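Local coordinates for CPXV018 protein (Cowpox virus, PDB 4PDC), which is probably an MHC class I-like viral decoy ligand that binds the activating receptor NKG2D of killer lymphocytes, at residues 6-11 and 60-65; 78-83 and 93-98. The protein carries 2 engineered substitutions. All blocks are in the same frame, centred on the assembly; numbering follows the deposited sequence.

Interaction 1: 6-11 and 60-65; sequences FNFNLE and SEFFSL
Phe8, on the strand, and Phe62, on the helix, lay their rings face to face, with centroids 4.2 Å apart and planes inclined by 28°. The overlap is partial: Phe8 CD2 sits above the Phe62 ring toward its rim, 3.6 Å from Phe62 CD2, while Phe62 CE2 reaches back to Phe8 CB at 3.7 Å. The CB of Phe62 points toward the strand, and CG stands anti to the backbone N (chi1 176°). Phe63 adds a third ring. Phe62 CD2 lies 3.9 Å above the centre of the Phe63 ring, so the two neighbouring phenyls also pack on each other. At its far end Phe63 meets mostly strand backbone and the start of a side chain: CE1 is 3.6 Å from Asn9 O, and Leu10 CB touches the ring at its edge, 4.0 Å from CE1. No hydrogen bond links the two segments; the contact is aromatic and aliphatic packing, with the axes 10.4 Å apart at closest approach. Phe59, a turn earlier in the helix, meets Phe8 edge-to-face, and Arg124 makes a cation-pi contact with Phe62 while its NE bonds to Phe62 O. Helix 51-64 is thus seated on the sheet, with Val21 of strand 16-25 touching Phe8 and Phe63, and Leu125 and Trp117 of helix 113-126 packing on Phe8 and Leu10.

Interaction 2: 78-83 and 93-98; sequences LTYFYE and FDQDYL. Engineered in segment 93-98: Asp96 (natural residue Phe).
Gln95, paired with Tyr82 on the neighbouring antiparallel strand, reaches diagonally to Tyr80. CB lies 3.3 Å from Phe81 O and touches the ring of Tyr80 at CE1. CG takes the crowded position between backbone N and carbonyl carbon (chi1 63°), and the chain then runs extended to the amide. CD comes to 3.7 Å from Tyr80 OH. At the tip, OE1 accepts the hydrogen bond from Tyr80 OH at 2.6 Å; it lies in the plane of the tyrosine ring, whereas the hydroxyl stands tilted 33° out of the amide plane. OE1 also comes to the edge of the Tyr82 ring, and NE2 bonds to Glu122 OE1, so both ends of the amide are held.

On the same face Tyr97 lies alongside Tyr80, its CE2 3.6 Å from Tyr80 CD1. Tyr82 and Phe93 lie side by side, with Tyr82 CZ 4.0 Å from Phe93 CD1. The other face carries Thr79 beside Leu98, with CB to CB 3.8 Å, and Phe81 beside the engineered Asp96, whose carboxylate is turned only 16° from the phenyl plane. Thr79-Leu98, Phe81-Asp96 and Glu83-Asp94 are the hydrogen-bonded pairs, each with two backbone bonds, such as Phe81 N to Asp96 O at 2.9 Å.

The strands form a beta hairpin, flanked in the sheet by strand 2-13 on the 75-87 side and strand 102-104 on the other. Ser121 and Glu122 of helix 113-126 touch Tyr80, and Leu118 touches Tyr97, while helix 131-146 meets Tyr82 and Phe93.

Overall arrangement
Interactions 1 and 2 both reach the same antiparallel sheet, their centres about 12 Å apart, and meet where strands 2-13 and 75-87 lie side by side. Probable hydrogen bonds join them there, Phe6 N to Tyr82 O at 2.7 Å and Phe8 N to Tyr80 O at 2.8 Å. Interaction 1 seats one helix on the sheet; interaction 2 extends the sheet beyond strand 75-87. Trp117 of helix 113-126 touches both, through Leu10 and Leu78. Just past Glu83, the Cys84-Cys134 disulfide ties the hairpin to helix 131-146. Helices laid over such a sheet are consistent with an MHC class I-like platform. No other chain of the assembly touches either contact.

Interaction 1: 6-11 and 60-65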
# COMPACT_ATOMS: atom_id res chain seq x y z
N PHE E 6 -15.99 3.91 6.90
CA PHE E 6 -16.39 3.49 5.56
C PHE E 6 -17.40 2.37 5.67
O PHE E 6 -17.12 1.35 6.30
CB PHE E 6 -15.17 3.02 4.76
CG PHE E 6 -14.14 4.08 4.53
CD1 PHE E 6 -13.22 4.40 5.51
CD2 PHE E 6 -14.08 4.75 3.32
CE1 PHE E 6 -12.27 5.37 5.30
CE2 PHE E 6 -13.13 5.72 3.10
CZ PHE E 6 -12.22 6.03 4.09
N ASN E 7 -18.57 2.55 5.07
CA ASN E 7 -19.61 1.52 5.09
C ASN E 7 -19.88 0.99 3.68
O ASN E 7 -20.52 1.65 2.87
CB ASN E 7 -20.90 2.06 5.70
CG ASN E 7 -21.91 0.96 6.00
OD1 ASN E 7 -22.95 0.86 5.36
ND2 ASN E 7 -21.59 0.12 6.98
N PHE E 8 -19.36 -0.21 3.41
CA PHE E 8 -19.55 -0.86 2.12
C PHE E 8 -20.77 -1.75 2.15
O PHE E 8 -20.91 -2.57 3.05
CB PHE E 8 -18.32 -1.70 1.76
CG PHE E 8 -17.06 -0.91 1.64
CD1 PHE E 8 -16.33 -0.58 2.77
CD2 PHE E 8 -16.59 -0.51 0.40
CE1 PHE E 8 -15.16 0.15 2.66
CE2 PHE E 8 -15.42 0.22 0.29
CZ PHE E 8 -14.71 0.55 1.42
N ASN E 9 -21.65 -1.59 1.17
CA ASN E 9 -22.83 -2.44 1.07
C ASN E 9 -23.01 -3.00 -0.34
O ASN E 9 -22.96 -2.26 -1.32
CB ASN E 9 -24.09 -1.68 1.47
CG ASN E 9 -25.32 -2.55 1.49
OD1 ASN E 9 -25.41 -3.50 2.27
ND2 ASN E 9 -26.29 -2.24 0.64
N LEU E 10 -23.21 -4.31 -0.41
CA LEU E 10 -23.56 -4.99 -1.65
C LEU E 10 -24.89 -5.70 -1.45
O LEU E 10 -24.97 -6.68 -0.70
CB LEU E 10 -22.47 -5.98 -2.07
CG LEU E 10 -22.75 -6.77 -3.35
CD1 LEU E 10 -22.88 -5.85 -4.55
CD2 LEU E 10 -21.66 -7.80 -3.60
N GLU E 11 -25.94 -5.20 -2.10
CA GLU E 11 -27.28 -5.77 -1.98
C GLU E 11 -27.67 -6.51 -3.25
O GLU E 11 -27.78 -5.89 -4.31
CB GLU E 11 -28.30 -4.68 -1.67
CG GLU E 11 -29.71 -5.21 -1.40
CD GLU E 11 -30.72 -4.10 -1.13
OE1 GLU E 11 -30.68 -3.07 -1.83
OE2 GLU E 11 -31.55 -4.26 -0.21
N SER E 60 -14.48 1.16 -6.35
CA SER E 60 -14.82 0.38 -7.53
C SER E 60 -14.11 -0.97 -7.51
O SER E 60 -14.73 -2.01 -7.76
CB SER E 60 -14.47 1.14 -8.81
OG SER E 60 -15.21 2.34 -8.90
N GLU E 61 -12.82 -0.95 -7.20
CA GLU E 61 -12.03 -2.17 -7.13
C GLU E 61 -12.50 -3.10 -6.00
O GLU E 61 -12.48 -4.32 -6.15
CB GLU E 61 -10.55 -1.84 -6.94
CG GLU E 61 -9.92 -1.11 -8.12
CD GLU E 61 -9.72 -2.01 -9.34
OE1 GLU E 61 -9.94 -3.23 -9.23
OE2 GLU E 61 -9.33 -1.48 -10.40
N PHE E 62 -12.93 -2.52 -4.88
CA PHE E 62 -13.45 -3.31 -3.77
C PHE E 62 -14.56 -4.25 -4.23
O PHE E 62 -14.59 -5.42 -3.85
CB PHE E 62 -13.98 -2.39 -2.65
CG PHE E 62 -14.62 -3.14 -1.51
CD1 PHE E 62 -13.87 -3.52 -0.41
CD2 PHE E 62 -15.97 -3.44 -1.52
CE1 PHE E 62 -14.46 -4.21 0.65
CE2 PHE E 62 -16.56 -4.12 -0.47
CZ PHE E 62 -15.80 -4.51 0.61
N PHE E 63 -15.46 -3.74 -5.06
CA PHE E 63 -16.58 -4.53 -5.54
C PHE E 63 -16.19 -5.43 -6.71
O PHE E 63 -16.63 -6.58 -6.78
CB PHE E 63 -17.74 -3.62 -5.94
CG PHE E 63 -18.40 -2.94 -4.78
CD1 PHE E 63 -19.21 -3.66 -3.91
CD2 PHE E 63 -18.21 -1.59 -4.55
CE1 PHE E 63 -19.82 -3.04 -2.84
CE2 PHE E 63 -18.82 -0.96 -3.48
CZ PHE E 63 -19.62 -1.69 -2.62
N SER E 64 -15.37 -4.92 -7.62
CA SER E 64 -15.05 -5.67 -8.83
C SER E 64 -14.08 -6.82 -8.54
O SER E 64 -13.97 -7.75 -9.33
CB SER E 64 -14.45 -4.74 -9.89
OG SER E 64 -13.19 -4.23 -9.49
N LEU E 65 -13.41 -6.76 -7.39
CA LEU E 65 -12.52 -7.83 -6.96
C LEU E 65 -13.27 -8.92 -6.19
O LEU E 65 -12.73 -10.00 -5.95
CB LEU E 65 -11.40 -7.27 -6.07
CG LEU E 65 -10.32 -6.43 -6.76
CD1 LEU E 65 -9.47 -5.72 -5.72
CD2 LEU E 65 -9.46 -7.30 -7.66

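Interaction 2: 78-83 and 93-98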
# COMPACT_ATOMS: atom_id res chain seq x y z
N LEU E 78 -24.89 -7.84 1.91
CA LEU E 78 -23.57 -7.93 2.52
C LEU E 78 -23.09 -6.54 2.91
O LEU E 78 -23.13 -5.62 2.09
CB LEU E 78 -22.59 -8.59 1.57
CG LEU E 78 -22.89 -10.05 1.22
CD1 LEU E 78 -22.12 -10.47 -0.01
CD2 LEU E 78 -22.55 -10.94 2.40
N THR E 79 -22.65 -6.39 4.15
CA THR E 79 -22.10 -5.12 4.61
C THR E 79 -20.71 -5.32 5.21
O THR E 79 -20.47 -6.29 5.92
CB THR E 79 -23.00 -4.44 5.66
OG1 THR E 79 -24.31 -4.26 5.12
CG2 THR E 79 -22.44 -3.09 6.07
N TYR E 80 -19.82 -4.38 4.90
CA TYR E 80 -18.51 -4.32 5.52
C TYR E 80 -18.29 -2.91 6.05
O TYR E 80 -18.31 -1.95 5.29
CB TYR E 80 -17.41 -4.70 4.53
CG TYR E 80 -16.01 -4.55 5.08
CD1 TYR E 80 -15.62 -5.24 6.22
CD2 TYR E 80 -15.08 -3.75 4.45
CE1 TYR E 80 -14.33 -5.12 6.73
CE2 TYR E 80 -13.80 -3.62 4.94
CZ TYR E 80 -13.42 -4.31 6.08
OH TYR E 80 -12.14 -4.18 6.56
N PHE E 81 -18.08 -2.82 7.36
CA PHE E 81 -17.89 -1.54 8.03
C PHE E 81 -16.45 -1.46 8.49
O PHE E 81 -15.96 -2.37 9.14
CB PHE E 81 -18.85 -1.41 9.20
CG PHE E 81 -18.65 -0.17 10.03
CD1 PHE E 81 -19.17 1.04 9.61
CD2 PHE E 81 -17.97 -0.23 11.23
CE1 PHE E 81 -19.00 2.18 10.37
CE2 PHE E 81 -17.80 0.91 12.00
CZ PHE E 81 -18.31 2.12 11.57
N TYR E 82 -15.76 -0.38 8.11
CA TYR E 82 -14.38 -0.17 8.53
C TYR E 82 -14.20 1.25 9.05
O TYR E 82 -14.52 2.22 8.35
CB TYR E 82 -13.40 -0.44 7.39
CG TYR E 82 -11.96 -0.24 7.82
CD1 TYR E 82 -11.29 -1.24 8.52
CD2 TYR E 82 -11.29 0.94 7.56
CE1 TYR E 82 -9.98 -1.06 8.93
CE2 TYR E 82 -9.98 1.13 7.97
CZ TYR E 82 -9.33 0.12 8.65
OH TYR E 82 -8.03 0.30 9.06
N GLU E 83 -13.68 1.37 10.27
CA GLU E 83 -13.55 2.66 10.93
C GLU E 83 -12.18 2.79 11.58
O GLU E 83 -11.74 1.89 12.29
CB GLU E 83 -14.64 2.83 11.99
CG GLU E 83 -14.61 4.15 12.72
CD GLU E 83 -15.56 4.18 13.90
OE1 GLU E 83 -15.14 3.79 15.01
OE2 GLU E 83 -16.73 4.60 13.72
N PHE E 93 -8.77 0.89 15.57
CA PHE E 93 -9.52 0.45 14.41
C PHE E 93 -10.64 -0.50 14.81
O PHE E 93 -10.57 -1.18 15.83
CB PHE E 93 -8.59 -0.24 13.41
CG PHE E 93 -7.43 0.60 12.99
CD1 PHE E 93 -7.54 1.47 11.92
CD2 PHE E 93 -6.23 0.54 13.68
CE1 PHE E 93 -6.47 2.25 11.53
CE2 PHE E 93 -5.16 1.32 13.30
CZ PHE E 93 -5.28 2.18 12.23
N ASP E 94 -11.67 -0.53 13.97
CA ASP E 94 -12.85 -1.35 14.21
C ASP E 94 -13.41 -1.78 12.87
O ASP E 94 -13.44 -0.99 11.92
CB ASP E 94 -13.89 -0.56 15.02
CG ASP E 94 -15.08 -1.41 15.41
OD1 ASP E 94 -14.92 -2.64 15.50
OD2 ASP E 94 -16.18 -0.84 15.63
N GLN E 95 -13.82 -3.03 12.77
CA GLN E 95 -14.48 -3.49 11.55
C GLN E 95 -15.53 -4.53 11.85
O GLN E 95 -15.38 -5.35 12.76
CB GLN E 95 -13.45 -4.03 10.54
CG GLN E 95 -12.67 -5.26 10.99
CD GLN E 95 -11.71 -5.77 9.92
OE1 GLN E 95 -11.41 -5.08 8.94
NE2 GLN E 95 -11.22 -6.99 10.11
N ASP E 96 -16.62 -4.48 11.08
CA ASP E 96 -17.75 -5.37 11.26
C ASP E 96 -18.16 -5.95 9.91
O ASP E 96 -17.99 -5.30 8.87
CB ASP E 96 -18.94 -4.64 11.89
CG ASP E 96 -18.66 -4.19 13.31
OD1 ASP E 96 -18.03 -4.96 14.06
OD2 ASP E 96 -19.07 -3.07 13.67
N TYR E 97 -18.71 -7.16 9.95
CA TYR E 97 -19.26 -7.82 8.78
C TYR E 97 -20.72 -8.17 9.06
O TYR E 97 -21.01 -8.79 10.09
CB TYR E 97 -18.49 -9.09 8.44
CG TYR E 97 -16.99 -8.92 8.36
CD1 TYR E 97 -16.21 -8.96 9.51
CD2 TYR E 97 -16.36 -8.77 7.14
CE1 TYR E 97 -14.84 -8.82 9.44
CE2 TYR E 97 -14.98 -8.63 7.06
CZ TYR E 97 -14.23 -8.66 8.21
OH TYR E 97 -12.86 -8.53 8.14
N LEU E 98 -21.62 -7.78 8.16
CA LEU E 98 -23.04 -8.11 8.30
C LEU E 98 -23.54 -8.91 7.11
O LEU E 98 -23.23 -8.60 5.96
CB LEU E 98 -23.90 -6.84 8.42
CG LEU E 98 -23.49 -5.75 9.40
CD1 LEU E 98 -24.39 -4.53 9.24
CD2 LEU E 98 -23.55 -6.27 10.81